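Local coordinates for protein defensin (Pachyrhizus erosus, PDB 3PSM) that probably acts as an antimicrobial and antifungal plant defensin, a small disulfide-rich protein that forms a dimer, at residues D21-K25 against N26-L30; R36-F39 against R40-T44. All coordinates share one frame; numbering follows the deposited sequence.

Interaction 1: D21-K25 against N26-L30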
loop_
_atom_site.group_PDB
_atom_site.type_symbol
_atom_site.label_atom_id
_atom_site.label_comp_id
_atom_site.label_asym_id
_atom_site.label_seq_id
_atom_site.Cartn_x
_atom_site.Cartn_y
_atom_site.Cartn_z
ATOM N N ASP A 21 -3.508 -2.197 -2.956
ATOM C CA ASP A 21 -2.466 -1.213 -3.285
ATOM C C ASP A 21 -1.103 -1.869 -3.356
ATOM O O ASP A 21 -0.303 -1.584 -4.251
ATOM C CB ASP A 21 -2.509 -0.091 -2.256
ATOM C CG ASP A 21 -1.855 1.196 -2.680
ATOM O OD1 ASP A 21 -1.920 1.542 -3.873
ATOM O OD2 ASP A 21 -1.279 1.869 -1.789
ATOM N N ASP A 22 -0.819 -2.783 -2.424
ATOM C CA ASP A 22 0.410 -3.559 -2.440
ATOM C C ASP A 22 0.535 -4.324 -3.750
ATOM O O ASP A 22 1.522 -4.239 -4.475
ATOM C CB ASP A 22 0.414 -4.495 -1.223
ATOM C CG ASP A 22 1.494 -5.535 -1.160
ATOM O OD1 ASP A 22 2.532 -5.363 -1.826
ATOM O OD2 ASP A 22 1.281 -6.570 -0.474
ATOM N N HIS A 23 -0.518 -5.110 -4.081
ATOM C CA HIS A 23 -0.500 -5.856 -5.324
ATOM C C HIS A 23 -0.233 -4.950 -6.520
ATOM O O HIS A 23 0.615 -5.222 -7.389
ATOM C CB HIS A 23 -1.843 -6.610 -5.488
ATOM C CG HIS A 23 -1.920 -7.276 -6.849
ATOM N ND1 HIS A 23 -1.477 -8.580 -7.028
ATOM C CD2 HIS A 23 -2.355 -6.770 -8.033
ATOM C CE1 HIS A 23 -1.626 -8.824 -8.320
ATOM N NE2 HIS A 23 -2.124 -7.772 -8.938
ATOM N N CYS A 24 -1.029 -3.893 -6.646
ATOM C CA CYS A 24 -0.947 -3.037 -7.834
ATOM C C CYS A 24 0.413 -2.360 -7.944
ATOM O O CYS A 24 0.976 -2.292 -9.019
ATOM C CB CYS A 24 -2.068 -2.010 -7.822
ATOM S SG CYS A 24 -3.715 -2.777 -8.002
ATOM N N LYS A 25 0.947 -1.849 -6.814
ATOM C CA LYS A 25 2.242 -1.167 -6.830
ATOM C C LYS A 25 3.387 -2.144 -7.032
ATOM O O LYS A 25 4.351 -1.838 -7.754
ATOM C CB LYS A 25 2.442 -0.380 -5.539
ATOM C CG LYS A 25 1.618 0.863 -5.431
ATOM C CD LYS A 25 1.686 1.527 -4.073
ATOM C CE LYS A 25 1.084 2.936 -4.104
ATOM N NZ LYS A 25 0.793 3.480 -2.788
ATOM N N ASN A 26 3.355 -3.265 -6.338
ATOM C CA ASN A 26 4.534 -4.133 -6.191
ATOM C C ASN A 26 4.537 -5.347 -7.046
ATOM O O ASN A 26 5.634 -5.891 -7.300
ATOM C CB ASN A 26 4.694 -4.516 -4.709
ATOM C CG ASN A 26 4.893 -3.285 -3.870
ATOM O OD1 ASN A 26 5.724 -2.412 -4.238
ATOM N ND2 ASN A 26 4.189 -3.181 -2.771
ATOM N N LYS A 27 3.382 -5.834 -7.497
ATOM C CA LYS A 27 3.300 -6.925 -8.438
ATOM C C LYS A 27 3.105 -6.437 -9.866
ATOM O O LYS A 27 3.683 -6.958 -10.809
ATOM C CB LYS A 27 2.241 -7.943 -8.072
ATOM C CG LYS A 27 2.523 -8.572 -6.739
ATOM C CD LYS A 27 3.494 -9.718 -6.937
ATOM C CE LYS A 27 3.691 -10.486 -5.640
ATOM N NZ LYS A 27 4.409 -9.622 -4.643
ATOM N N GLU A 28 2.272 -5.424 -10.056
ATOM C CA GLU A 28 1.988 -4.920 -11.399
ATOM C C GLU A 28 2.720 -3.621 -11.722
ATOM O O GLU A 28 2.731 -3.175 -12.883
ATOM C CB GLU A 28 0.471 -4.793 -11.619
ATOM C CG GLU A 28 -0.263 -6.106 -11.522
ATOM C CD GLU A 28 -1.675 -6.098 -12.089
ATOM O OE1 GLU A 28 -1.934 -5.454 -13.128
ATOM O OE2 GLU A 28 -2.532 -6.813 -11.505
ATOM N N HIS A 29 3.418 -3.023 -10.758
ATOM C CA HIS A 29 4.204 -1.813 -10.989
ATOM C C HIS A 29 3.334 -0.693 -11.571
ATOM O O HIS A 29 3.791 0.151 -12.388
ATOM C CB HIS A 29 5.494 -2.087 -11.793
ATOM C CG HIS A 29 6.400 -2.956 -10.984
ATOM N ND1 HIS A 29 7.094 -2.534 -9.851
ATOM C CD2 HIS A 29 6.676 -4.274 -11.140
ATOM C CE1 HIS A 29 7.778 -3.550 -9.357
ATOM N NE2 HIS A 29 7.539 -4.609 -10.126
ATOM N N LEU A 30 2.140 -0.610 -11.072
ATOM C CA LEU A 30 1.180 0.422 -11.480
ATOM C C LEU A 30 1.149 1.515 -10.431
ATOM O O LEU A 30 1.947 1.537 -9.473
ATOM C CB LEU A 30 -0.177 -0.201 -11.806
ATOM C CG LEU A 30 -0.127 -1.332 -12.839
ATOM C CD1 LEU A 30 -1.511 -1.923 -13.091
ATOM C CD2 LEU A 30 0.539 -0.848 -14.127
HETATM O O HOH W 1 2.300 -7.640 -3.695
HETATM O O HOH W 2 4.547 0.870 -8.736
#
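At the C-terminal end of helix 17-27 in a cysteine-stabilised alpha-beta fold, His-23 and Glu-28 meet across a widened, pi-type turn. The imidazole of His-23, its CG anti to the backbone N (chi1 174°), donates from NE2 to Glu-28 OE2 at 2.8 Å. This bond lies close to the ring plane and uses the anti lone pair of OE2, with the carboxylate turned 87° against the ring. Lys-27 CB rests over one face of the imidazole, 4.2 Å from the His-23 ring centroid. His-23 O accepts both the i+4 donor Lys-27 N at 2.8 Å and the i+5 donor Glu-28 N at 3.1 Å; beyond the helix, Cys-24 O takes Leu-30 N at 2.9 Å, after His-29 has turned to positive phi. One turn back, Asn-26 ND2 donates in its amide plane to Asp-22 OD1 at 2.9 Å, nearly straight at 170°. The other oxygen of Asp-22 forms a salt bridge with Arg-40 of the second subunit. Glu-28 OE2 also accepts the backbone N of Asp-8, so a single carboxylate oxygen joins the helix end to a loop, and its negative charge would probably favour a protonated imidazole.

Interaction 2: R36-F39 against R40-T44; sequences RDDF and RCWCT
Asp-38 holds its carboxylate between its own backbone N and carbonyl carbon (chi1 61°), a rotation that turns the group back over the turn toward Arg-40 and Trp-42, while the extended run of Arg-36 from CB to CD lies along the indole and the bend at chi3 (65°) turns the guanidinium beyond it. Three donors converge on Asp-38 OD1. Trp-42 NE1 reaches it at 2.9 Å, in the plane of the indole and on the syn lone pair. Arg-40, whose own chain is also bent at chi3, comes side-on: its NE lies 2.8 Å from Asp-38 OD1, above the carboxylate plane, and its NH2 lies 3.0 Å away on the anti lone pair, so the salt bridge gathers on one oxygen and both bonds stay in the guanidinium plane. The second oxygen takes the backbone: Arg-40 N donates to Asp-38 OD2 at 3.0 Å from above the carboxylate, and Trp-42 NE1 adds a weak bond to it.

Residues 36 to 39 form a type I beta turn in the connection between strands 32-35 and 41-46 of the defensin sheet, and Arg-36 N donates to Arg-40 O at 3.1 Å across the loop. The carboxylate of Asp-38 therefore bonds within the loop to Arg-40 and to Trp-42 on strand 41-46.

Over one face of Trp-42 lies the other arginine. Arg-36 CD packs 3.6 Å from the centroid of the five-membered ring of Trp-42 in a CH-pi contact, and Arg-36 CZ stands 4.7 Å from the centroid of the six-membered ring as a cation-pi pair. The guanidinium is nearly upright on the indole, the two planes 84° apart, and it points NH1 down at the ring. On the same chain, Glu-4 and Leu-6 of strand 2-6 also touch the indole.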
loop_
_atom_site.group_PDB
_atom_site.type_symbol
_atom_site.label_atom_id
_atom_site.label_comp_id
_atom_site.label_asym_id
_atom_site.label_seq_id
_atom_site.Cartn_x
_atom_site.Cartn_y
_atom_site.Cartn_z
ATOM N N ARG A 36 -12.971 -1.962 -4.747
ATOM C CA ARG A 36 -14.208 -1.246 -5.049
ATOM C C ARG A 36 -15.383 -1.981 -4.418
ATOM O O ARG A 36 -15.213 -2.969 -3.695
ATOM C CB ARG A 36 -14.351 -0.927 -6.558
ATOM C CG ARG A 36 -13.292 0.102 -6.961
ATOM C CD ARG A 36 -13.301 0.520 -8.385
ATOM N NE ARG A 36 -14.501 1.231 -8.737
ATOM C CZ ARG A 36 -15.306 1.043 -9.712
ATOM N NH1 ARG A 36 -15.110 0.081 -10.647
ATOM N NH2 ARG A 36 -16.387 1.823 -9.852
ATOM N N ASP A 37 -16.589 -1.526 -4.645
ATOM C CA ASP A 37 -17.781 -2.030 -3.979
ATOM C C ASP A 37 -18.190 -3.402 -4.460
ATOM O O ASP A 37 -19.080 -4.029 -3.858
ATOM C CB ASP A 37 -18.931 -1.043 -4.140
ATOM C CG ASP A 37 -19.416 -0.798 -5.544
ATOM O OD1 ASP A 37 -20.487 -0.204 -5.702
ATOM O OD2 ASP A 37 -18.722 -1.126 -6.511
ATOM N N ASP A 38 -17.516 -3.920 -5.439
ATOM C CA ASP A 38 -17.538 -5.292 -5.948
ATOM C C ASP A 38 -16.627 -6.278 -5.211
ATOM O O ASP A 38 -16.560 -7.467 -5.558
ATOM C CB ASP A 38 -17.208 -5.371 -7.440
ATOM C CG ASP A 38 -15.818 -4.855 -7.770
ATOM O OD1 ASP A 38 -15.454 -4.938 -8.932
ATOM O OD2 ASP A 38 -15.099 -4.366 -6.853
ATOM N N PHE A 39 -15.932 -5.819 -4.186
ATOM C CA PHE A 39 -14.977 -6.682 -3.483
ATOM C C PHE A 39 -13.945 -7.258 -4.416
ATOM O O PHE A 39 -13.446 -8.380 -4.205
ATOM C CB PHE A 39 -15.656 -7.771 -2.671
ATOM C CG PHE A 39 -16.465 -7.230 -1.508
ATOM C CD1 PHE A 39 -17.779 -6.815 -1.717
ATOM C CD2 PHE A 39 -15.889 -7.162 -0.262
ATOM C CE1 PHE A 39 -18.496 -6.362 -0.599
ATOM C CE2 PHE A 39 -16.624 -6.724 0.832
ATOM C CZ PHE A 39 -17.918 -6.324 0.647
ATOM N N ARG A 40 -13.495 -6.475 -5.381
ATOM C CA ARG A 40 -12.358 -6.822 -6.230
ATOM C C ARG A 40 -11.334 -5.683 -6.179
ATOM O O ARG A 40 -11.629 -4.549 -5.807
ATOM C CB ARG A 40 -12.797 -7.037 -7.676
ATOM C CG ARG A 40 -13.692 -8.281 -7.788
ATOM C CD ARG A 40 -13.993 -8.630 -9.235
ATOM N NE ARG A 40 -14.812 -7.568 -9.785
ATOM C CZ ARG A 40 -15.461 -7.619 -10.931
ATOM N NH1 ARG A 40 -15.363 -8.705 -11.667
ATOM N NH2 ARG A 40 -16.175 -6.542 -11.310
ATOM N N CYS A 41 -10.101 -6.056 -6.523
ATOM C CA CYS A 41 -8.966 -5.152 -6.535
ATOM C C CYS A 41 -8.816 -4.513 -7.902
ATOM O O CYS A 41 -8.736 -5.209 -8.923
ATOM C CB CYS A 41 -7.702 -5.958 -6.202
ATOM S SG CYS A 41 -6.140 -5.052 -6.351
ATOM N N TRP A 42 -8.814 -3.188 -7.925
ATOM C CA TRP A 42 -8.685 -2.377 -9.118
ATOM C C TRP A 42 -7.403 -1.555 -9.020
ATOM O O TRP A 42 -7.143 -0.887 -8.037
ATOM C CB TRP A 42 -9.876 -1.406 -9.238
ATOM C CG TRP A 42 -11.190 -2.110 -9.518
ATOM C CD1 TRP A 42 -11.930 -2.855 -8.637
ATOM C CD2 TRP A 42 -11.909 -2.091 -10.755
ATOM N NE1 TRP A 42 -13.054 -3.305 -9.307
ATOM C CE2 TRP A 42 -13.074 -2.869 -10.579
ATOM C CE3 TRP A 42 -11.675 -1.521 -12.014
ATOM C CZ2 TRP A 42 -13.980 -3.082 -11.596
ATOM C CZ3 TRP A 42 -12.626 -1.734 -13.016
ATOM C CH2 TRP A 42 -13.754 -2.494 -12.779
ATOM N N CYS A 43 -6.600 -1.630 -10.096
ATOM C CA CYS A 43 -5.394 -0.891 -10.189
ATOM C C CYS A 43 -5.588 0.333 -11.093
ATOM O O CYS A 43 -6.274 0.274 -12.127
ATOM C CB CYS A 43 -4.237 -1.706 -10.799
ATOM S SG CYS A 43 -3.825 -3.253 -9.977
ATOM N N THR A 44 -4.930 1.405 -10.747
ATOM C CA THR A 44 -4.812 2.614 -11.575
ATOM C C THR A 44 -3.449 2.649 -12.232
ATOM O O THR A 44 -2.441 2.401 -11.589
ATOM C CB THR A 44 -5.032 3.869 -10.719
ATOM O OG1 THR A 44 -6.365 3.809 -10.182
ATOM C CG2 THR A 44 -4.937 5.143 -11.521
#

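From the N terminus, strand 2-6 leads into the loop that supplies Asp-8, and then into helix 17-27, whose C-terminal end interaction 1 closes. The chain next runs through strand 32-35 to interaction 2, which closes the connection into strand 41-46. The two contacts therefore follow in series, neither nested nor crossed, with centres about 13 Å apart on opposite sides of the chain's centre. The disulfide between Cys-24 and Cys-43 joins them directly and pins the helix to the middle strand of the sheet, while Leu-30 packs on Cys-43 beside it. The dimer adds another connection: Asp-21 of interaction 1 pairs with Arg-36 of the second subunit.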